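Local coordinates for protein pyruvate kinase (PDB 3GG8) that probably catalyses the last step of glycolysis in Toxoplasma gondii, transferring the phosphoryl group of phosphoenolpyruvate to ADP to yield pyruvate and ATP, at residues 97-109 with 200-213. Sequence-based numbering, arbitrary orientation.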
ATOM      1  N   ALA C  97       7.106   0.382  40.425  1.00 35.92           N
ATOM      2  CA  ALA C  97       5.714   0.667  40.775  1.00 34.63           C
ATOM      3  C   ALA C  97       5.208  -0.430  41.689  1.00 33.87           C
ATOM      4  O   ALA C  97       5.702  -1.561  41.659  1.00 32.93           O
ATOM      5  CB  ALA C  97       4.847   0.784  39.536  1.00 34.47           C
ATOM      6  N   ILE C  98       4.228  -0.074  42.510  1.00 33.66           N
ATOM      7  CA  ILE C  98       3.584  -1.002  43.435  1.00 33.63           C
ATOM      8  C   ILE C  98       2.118  -1.185  43.024  1.00 33.54           C
ATOM      9  O   ILE C  98       1.384  -0.214  42.848  1.00 32.51           O
ATOM     10  CB  ILE C  98       3.747  -0.525  44.894  1.00 33.81           C
ATOM     11  CG1 ILE C  98       5.245  -0.433  45.243  1.00 34.54           C
ATOM     12  CG2 ILE C  98       3.028  -1.460  45.861  1.00 34.05           C
ATOM     13  CD1 ILE C  98       5.530   0.205  46.598  1.00 33.15           C
ATOM     14  N   LEU C  99       1.745  -2.447  42.797  1.00 34.27           N
ATOM     15  CA  LEU C  99       0.409  -2.842  42.377  1.00 34.59           C
ATOM     16  C   LEU C  99      -0.274  -3.641  43.505  1.00 34.83           C
ATOM     17  O   LEU C  99       0.258  -4.671  43.926  1.00 35.43           O
ATOM     18  CB  LEU C  99       0.532  -3.677  41.076  1.00 34.90           C
ATOM     19  CG  LEU C  99      -0.689  -4.275  40.343  1.00 34.65           C
ATOM     20  CD1 LEU C  99      -0.629  -4.029  38.831  1.00 33.32           C
ATOM     21  CD2 LEU C  99      -0.848  -5.773  40.594  1.00 38.04           C
ATOM     22  N   LEU C 100      -1.415  -3.151  44.017  1.00 34.58           N
ATOM     23  CA  LEU C 100      -2.266  -3.929  44.931  1.00 34.27           C
ATOM     24  C   LEU C 100      -3.229  -4.810  44.115  1.00 34.75           C
ATOM     25  O   LEU C 100      -3.992  -4.302  43.297  1.00 34.84           O
ATOM     26  CB  LEU C 100      -3.061  -2.991  45.843  1.00 34.33           C
ATOM     27  CG  LEU C 100      -3.856  -3.503  47.050  1.00 34.36           C
ATOM     28  CD1 LEU C 100      -4.272  -2.329  47.906  1.00 32.70           C
ATOM     29  CD2 LEU C 100      -5.096  -4.307  46.664  1.00 32.16           C
ATOM     30  N   ASP C 101      -3.174  -6.122  44.318  1.00 35.01           N
ATOM     31  CA  ASP C 101      -4.059  -7.062  43.611  1.00 35.05           C
ATOM     32  C   ASP C 101      -5.111  -7.581  44.596  1.00 34.82           C
ATOM     33  O   ASP C 101      -4.794  -8.330  45.516  1.00 34.54           O
ATOM     34  CB  ASP C 101      -3.247  -8.215  42.996  1.00 34.72           C
ATOM     35  CG  ASP C 101      -4.098  -9.159  42.130  1.00 36.98           C
ATOM     36  OD1 ASP C 101      -5.293  -9.386  42.459  1.00 38.96           O
ATOM     37  OD2 ASP C 101      -3.569  -9.701  41.123  1.00 35.47           O
ATOM     38  N   THR C 102      -6.362  -7.173  44.403  1.00 34.61           N
ATOM     39  CA  THR C 102      -7.405  -7.445  45.391  1.00 34.38           C
ATOM     40  C   THR C 102      -7.757  -8.950  45.475  1.00 34.83           C
ATOM     41  O   THR C 102      -7.542  -9.724  44.511  1.00 34.44           O
ATOM     42  CB  THR C 102      -8.682  -6.593  45.144  1.00 34.24           C
ATOM     43  OG1 THR C 102      -9.241  -6.942  43.885  1.00 33.46           O
ATOM     44  CG2 THR C 102      -8.376  -5.080  45.151  1.00 33.36           C
ATOM     45  N   LYS C 103      -8.257  -9.359  46.642  1.00 34.07           N
ATOM     46  CA  LYS C 103      -8.775 -10.709  46.819  1.00 34.21           C
ATOM     47  C   LYS C 103     -10.013 -10.913  45.941  1.00 33.86           C
ATOM     48  O   LYS C 103     -10.053 -11.826  45.103  1.00 32.76           O
ATOM     49  CB  LYS C 103      -9.124 -10.953  48.283  1.00 34.85           C
ATOM     50  CG  LYS C 103      -9.544 -12.372  48.631  1.00 35.96           C
ATOM     51  CD  LYS C 103      -9.977 -12.399  50.065  1.00 39.64           C
ATOM     52  CE  LYS C 103     -10.508 -13.748  50.495  1.00 43.19           C
ATOM     53  NZ  LYS C 103      -9.372 -14.542  51.003  1.00 46.41           N
ATOM     54  N   GLY C 104     -11.013 -10.056  46.134  1.00 33.20           N
ATOM     55  CA  GLY C 104     -12.263 -10.164  45.382  1.00 33.64           C
ATOM     56  C   GLY C 104     -13.117 -11.373  45.748  1.00 33.66           C
ATOM     57  O   GLY C 104     -12.799 -12.101  46.686  1.00 33.27           O
ATOM     58  N   PRO C 105     -14.207 -11.592  44.996  1.00 34.03           N
ATOM     59  CA  PRO C 105     -15.157 -12.691  45.215  1.00 34.94           C
ATOM     60  C   PRO C 105     -14.569 -14.083  45.029  1.00 35.44           C
ATOM     61  O   PRO C 105     -13.728 -14.298  44.143  1.00 35.67           O
ATOM     62  CB  PRO C 105     -16.245 -12.433  44.153  1.00 35.14           C
ATOM     63  CG  PRO C 105     -15.544 -11.633  43.093  1.00 34.63           C
ATOM     64  CD  PRO C 105     -14.614 -10.744  43.860  1.00 33.90           C
ATOM     65  N   GLU C 106     -15.021 -15.006  45.876  1.00 35.80           N
ATOM     66  CA  GLU C 106     -14.602 -16.409  45.861  1.00 36.48           C
ATOM     67  C   GLU C 106     -15.787 -17.341  46.040  1.00 35.70           C
ATOM     68  O   GLU C 106     -16.726 -17.032  46.782  1.00 35.23           O
ATOM     69  CB  GLU C 106     -13.627 -16.691  47.003  1.00 37.00           C
ATOM     70  CG  GLU C 106     -12.198 -16.307  46.720  1.00 41.51           C
ATOM     71  CD  GLU C 106     -11.244 -16.784  47.806  1.00 47.35           C
ATOM     72  OE1 GLU C 106     -10.018 -16.573  47.625  1.00 51.29           O
ATOM     73  OE2 GLU C 106     -11.708 -17.363  48.828  1.00 47.78           O
ATOM     74  N   ILE C 107     -15.735 -18.482  45.358  1.00 35.15           N
ATOM     75  CA  ILE C 107     -16.681 -19.568  45.599  1.00 35.34           C
ATOM     76  C   ILE C 107     -15.870 -20.775  46.039  1.00 35.52           C
ATOM     77  O   ILE C 107     -14.834 -21.080  45.436  1.00 34.85           O
ATOM     78  CB  ILE C 107     -17.545 -19.917  44.371  1.00 34.49           C
ATOM     79  CG1 ILE C 107     -18.301 -18.675  43.892  1.00 35.20           C
ATOM     80  CG2 ILE C 107     -18.533 -21.033  44.720  1.00 34.36           C
ATOM     81  CD1 ILE C 107     -18.953 -18.799  42.525  1.00 34.86           C
ATOM     82  N   ARG C 108     -16.337 -21.441  47.095  1.00 35.50           N
ATOM     83  CA  ARG C 108     -15.647 -22.611  47.624  1.00 36.69           C
ATOM     84  C   ARG C 108     -16.609 -23.733  47.999  1.00 35.57           C
ATOM     85  O   ARG C 108     -17.779 -23.487  48.333  1.00 35.39           O
ATOM     86  CB  ARG C 108     -14.761 -22.216  48.827  1.00 36.66           C
ATOM     87  CG  ARG C 108     -13.350 -21.801  48.424  1.00 38.17           C
ATOM     88  CD  ARG C 108     -12.561 -21.190  49.570  1.00 40.26           C
ATOM     89  NE  ARG C 108     -11.212 -21.773  49.667  1.00 48.40           N
ATOM     90  CZ  ARG C 108     -10.177 -21.471  48.881  1.00 50.05           C
ATOM     91  NH1 ARG C 108      -9.008 -22.083  49.070  1.00 52.09           N
ATOM     92  NH2 ARG C 108     -10.299 -20.573  47.903  1.00 51.03           N
ATOM     93  N   THR C 109     -16.117 -24.966  47.932  1.00 35.04           N
ATOM     94  CA  THR C 109     -16.847 -26.109  48.490  1.00 34.98           C
ATOM     95  C   THR C 109     -16.798 -26.036  50.020  1.00 34.75           C
ATOM     96  O   THR C 109     -16.010 -25.288  50.587  1.00 34.68           O
ATOM     97  CB  THR C 109     -16.283 -27.471  48.030  1.00 34.90           C
ATOM     98  OG1 THR C 109     -14.945 -27.627  48.513  1.00 35.99           O
ATOM     99  CG2 THR C 109     -16.271 -27.585  46.506  1.00 34.62           C
ATOM    100  N   VAL C 200     -21.353 -14.360  38.327  1.00 35.69           N
ATOM    101  CA  VAL C 200     -21.304 -14.593  39.771  1.00 35.85           C
ATOM    102  C   VAL C 200     -21.924 -13.401  40.497  1.00 36.35           C
ATOM    103  O   VAL C 200     -21.448 -12.279  40.357  1.00 36.71           O
ATOM    104  CB  VAL C 200     -19.871 -14.883  40.277  1.00 35.72           C
ATOM    105  CG1 VAL C 200     -19.867 -15.125  41.780  1.00 34.64           C
ATOM    106  CG2 VAL C 200     -19.282 -16.097  39.540  1.00 36.09           C
ATOM    107  N   GLN C 201     -22.992 -13.654  41.254  1.00 36.70           N
ATOM    108  CA  GLN C 201     -23.759 -12.594  41.912  1.00 37.79           C
ATOM    109  C   GLN C 201     -23.148 -12.201  43.250  1.00 37.58           C
ATOM    110  O   GLN C 201     -23.835 -12.137  44.275  1.00 38.12           O
ATOM    111  CB  GLN C 201     -25.224 -13.007  42.108  1.00 37.57           C
ATOM    112  CG  GLN C 201     -26.021 -13.205  40.820  1.00 39.28           C
ATOM    113  CD  GLN C 201     -27.419 -13.773  41.081  1.00 40.13           C
ATOM    114  OE1 GLN C 201     -28.123 -13.348  42.015  1.00 44.24           O
ATOM    115  NE2 GLN C 201     -27.831 -14.733  40.252  1.00 41.80           N
ATOM    116  N   LEU C 202     -21.856 -11.912  43.219  1.00 37.66           N
ATOM    117  CA  LEU C 202     -21.108 -11.473  44.388  1.00 37.52           C
ATOM    118  C   LEU C 202     -20.401 -10.172  44.046  1.00 37.62           C
ATOM    119  O   LEU C 202     -19.956  -9.994  42.902  1.00 37.27           O
ATOM    120  CB  LEU C 202     -20.070 -12.534  44.783  1.00 37.55           C
ATOM    121  CG  LEU C 202     -20.589 -13.908  45.209  1.00 37.27           C
ATOM    122  CD1 LEU C 202     -19.424 -14.812  45.498  1.00 37.50           C
ATOM    123  CD2 LEU C 202     -21.539 -13.810  46.418  1.00 36.43           C
ATOM    124  N   PRO C 203     -20.313  -9.251  45.023  1.00 37.61           N
ATOM    125  CA  PRO C 203     -19.604  -7.992  44.841  1.00 37.15           C
ATOM    126  C   PRO C 203     -18.147  -8.214  44.462  1.00 36.74           C
ATOM    127  O   PRO C 203     -17.436  -8.978  45.114  1.00 37.37           O
ATOM    128  CB  PRO C 203     -19.714  -7.314  46.224  1.00 37.31           C
ATOM    129  CG  PRO C 203     -20.106  -8.368  47.177  1.00 37.06           C
ATOM    130  CD  PRO C 203     -20.921  -9.343  46.368  1.00 38.32           C
ATOM    131  N   VAL C 204     -17.733  -7.558  43.388  1.00 35.92           N
ATOM    132  CA  VAL C 204     -16.375  -7.606  42.903  1.00 35.00           C
ATOM    133  C   VAL C 204     -15.446  -6.934  43.906  1.00 34.71           C
ATOM    134  O   VAL C 204     -14.372  -7.444  44.190  1.00 34.85           O
ATOM    135  CB  VAL C 204     -16.273  -7.026  41.462  1.00 35.29           C
ATOM    136  CG1 VAL C 204     -14.806  -6.766  41.059  1.00 34.83           C
ATOM    137  CG2 VAL C 204     -16.921  -8.000  40.461  1.00 34.19           C
ATOM    138  N   ILE C 205     -15.884  -5.817  44.477  1.00 34.36           N
ATOM    139  CA  ILE C 205     -15.128  -5.145  45.518  1.00 33.77           C
ATOM    140  C   ILE C 205     -16.015  -5.207  46.761  1.00 34.02           C
ATOM    141  O   ILE C 205     -16.903  -4.369  46.929  1.00 33.64           O
ATOM    142  CB  ILE C 205     -14.774  -3.659  45.118  1.00 33.55           C
ATOM    143  CG1 ILE C 205     -13.907  -3.589  43.849  1.00 33.18           C
ATOM    144  CG2 ILE C 205     -14.105  -2.903  46.257  1.00 33.26           C
ATOM    145  CD1 ILE C 205     -12.480  -4.218  43.937  1.00 32.08           C
ATOM    146  N   GLY C 206     -15.780  -6.213  47.611  1.00 34.35           N
ATOM    147  CA  GLY C 206     -16.473  -6.359  48.891  1.00 35.25           C
ATOM    148  C   GLY C 206     -15.961  -5.386  49.944  1.00 36.34           C
ATOM    149  O   GLY C 206     -15.171  -4.497  49.633  1.00 36.58           O
ATOM    150  N   GLU C 207     -16.410  -5.533  51.189  1.00 36.87           N
ATOM    151  CA  GLU C 207     -15.956  -4.641  52.264  1.00 37.67           C
ATOM    152  C   GLU C 207     -14.460  -4.792  52.553  1.00 37.37           C
ATOM    153  O   GLU C 207     -13.768  -3.811  52.849  1.00 37.31           O
ATOM    154  CB  GLU C 207     -16.748  -4.874  53.554  1.00 38.04           C
ATOM    155  CG  GLU C 207     -18.014  -4.025  53.706  1.00 41.20           C
ATOM    156  CD  GLU C 207     -17.749  -2.512  53.620  1.00 42.99           C
ATOM    157  OE1 GLU C 207     -16.642  -2.034  53.987  1.00 45.35           O
ATOM    158  OE2 GLU C 207     -18.665  -1.802  53.172  1.00 44.25           O
ATOM    159  N   LYS C 208     -13.976  -6.028  52.494  1.00 37.42           N
ATOM    160  CA  LYS C 208     -12.545  -6.295  52.667  1.00 37.09           C
ATOM    161  C   LYS C 208     -11.709  -5.610  51.592  1.00 36.92           C
ATOM    162  O   LYS C 208     -10.736  -4.925  51.907  1.00 37.18           O
ATOM    163  CB  LYS C 208     -12.255  -7.785  52.672  1.00 37.06           C
ATOM    164  CG  LYS C 208     -10.762  -8.105  52.781  1.00 37.39           C
ATOM    165  CD  LYS C 208     -10.430  -9.402  52.063  1.00 38.57           C
ATOM    166  CE  LYS C 208      -9.024  -9.399  51.462  1.00 38.35           C
ATOM    167  NZ  LYS C 208      -7.994  -8.770  52.287  1.00 36.79           N
ATOM    168  N   ASP C 209     -12.090  -5.791  50.328  1.00 36.73           N
ATOM    169  CA  ASP C 209     -11.404  -5.133  49.219  1.00 35.85           C
ATOM    170  C   ASP C 209     -11.410  -3.610  49.353  1.00 35.63           C
ATOM    171  O   ASP C 209     -10.383  -2.966  49.156  1.00 35.27           O
ATOM    172  CB  ASP C 209     -12.047  -5.527  47.905  1.00 36.50           C
ATOM    173  CG  ASP C 209     -12.102  -7.038  47.704  1.00 35.95           C
ATOM    174  OD1 ASP C 209     -11.062  -7.708  47.852  1.00 35.90           O
ATOM    175  OD2 ASP C 209     -13.195  -7.535  47.373  1.00 34.76           O
ATOM    176  N   LYS C 210     -12.570  -3.043  49.683  1.00 34.78           N
ATOM    177  CA  LYS C 210     -12.695  -1.618  49.929  1.00 34.74           C
ATOM    178  C   LYS C 210     -11.696  -1.149  50.998  1.00 34.72           C
ATOM    179  O   LYS C 210     -11.038  -0.125  50.827  1.00 35.02           O
ATOM    180  CB  LYS C 210     -14.147  -1.245  50.307  1.00 34.70           C
ATOM    181  CG  LYS C 210     -14.305   0.210  50.768  1.00 35.47           C
ATOM    182  CD  LYS C 210     -15.694   0.774  50.589  1.00 35.93           C
ATOM    183  CE  LYS C 210     -16.380   0.942  51.927  1.00 38.83           C
ATOM    184  NZ  LYS C 210     -17.430   2.021  51.910  1.00 39.88           N
ATOM    185  N   HIS C 211     -11.585  -1.904  52.089  1.00 34.67           N
ATOM    186  CA  HIS C 211     -10.640  -1.603  53.175  1.00 34.92           C
ATOM    187  C   HIS C 211      -9.179  -1.643  52.683  1.00 34.65           C
ATOM    188  O   HIS C 211      -8.360  -0.756  53.005  1.00 34.49           O
ATOM    189  CB  HIS C 211     -10.877  -2.590  54.330  1.00 35.70           C
ATOM    190  CG  HIS C 211      -9.902  -2.466  55.464  1.00 36.83           C
ATOM    191  ND1 HIS C 211      -9.810  -1.338  56.253  1.00 38.44           N
ATOM    192  CD2 HIS C 211      -9.012  -3.351  55.967  1.00 36.88           C
ATOM    193  CE1 HIS C 211      -8.884  -1.530  57.177  1.00 39.89           C
ATOM    194  NE2 HIS C 211      -8.391  -2.746  57.031  1.00 36.39           N
ATOM    195  N   ASP C 212      -8.863  -2.659  51.888  1.00 33.77           N
ATOM    196  CA  ASP C 212      -7.541  -2.786  51.300  1.00 33.55           C
ATOM    197  C   ASP C 212      -7.200  -1.648  50.343  1.00 33.41           C
ATOM    198  O   ASP C 212      -6.074  -1.168  50.330  1.00 34.25           O
ATOM    199  CB  ASP C 212      -7.419  -4.125  50.591  1.00 34.14           C
ATOM    200  CG  ASP C 212      -7.564  -5.309  51.543  1.00 34.53           C
ATOM    201  OD1 ASP C 212      -7.334  -5.143  52.754  1.00 35.70           O
ATOM    202  OD2 ASP C 212      -7.891  -6.410  51.068  1.00 36.90           O
ATOM    203  N   ILE C 213      -8.161  -1.208  49.540  1.00 32.90           N
ATOM    204  CA  ILE C 213      -7.920  -0.091  48.621  1.00 32.72           C
ATOM    205  C   ILE C 213      -7.735   1.251  49.352  1.00 32.81           C
ATOM    206  O   ILE C 213      -6.785   1.998  49.068  1.00 32.85           O
ATOM    207  CB  ILE C 213      -9.051   0.024  47.568  1.00 33.39           C
ATOM    208  CG1 ILE C 213      -8.933  -1.126  46.555  1.00 31.48           C
ATOM    209  CG2 ILE C 213      -9.032   1.404  46.871  1.00 32.34           C
ATOM    210  CD1 ILE C 213     -10.230  -1.408  45.775  1.00 32.20           C
TER
HETATM  211  O   HOH W   1      -8.567  -7.361  48.487  1.00 32.43           O
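Asp209 OD1 is gripped twice: Gly104 N reaches it at 2.9 Å in a nearly straight bond, and a water donates to it. The Gly104 N-H arrives on the syn side, 27° out of the carboxylate plane. The same water takes the N-H of Lys103 and donates to Asp212 OD2, tying the loop after strand 97-101 to two successive turns of the helix. The second oxygen, Asp209 OD2, accepts Gly206 N at 2.9 Å through its anti lone pair. CG of Asp209 lies beside its backbone N (chi1 -55°), which keeps the carboxylate near the N-cap residue, Gly206. Lys208 crosses Lys103 at about a right angle, aliphatic parts in contact, while Lys208 NZ forms a salt bridge with Asp212 OD2 at 2.7 Å. Farther along, Pro105 lays its CD against Val204 O (3.3 Å) and its CB against Leu202 CB, and Ile107 CD1 meets Val200 CG1 tip to tip at 3.9 Å. These last contacts pair the two connections to the mixed-sheet domain inserted between the third strand and third helix of the (beta/alpha)8 barrel. Strand 97-101 runs between strands 62-68 and 224-227; helix 207-217 packs outside it, and Ile213, with Ile205 just before the helix, also touches helix 233-243.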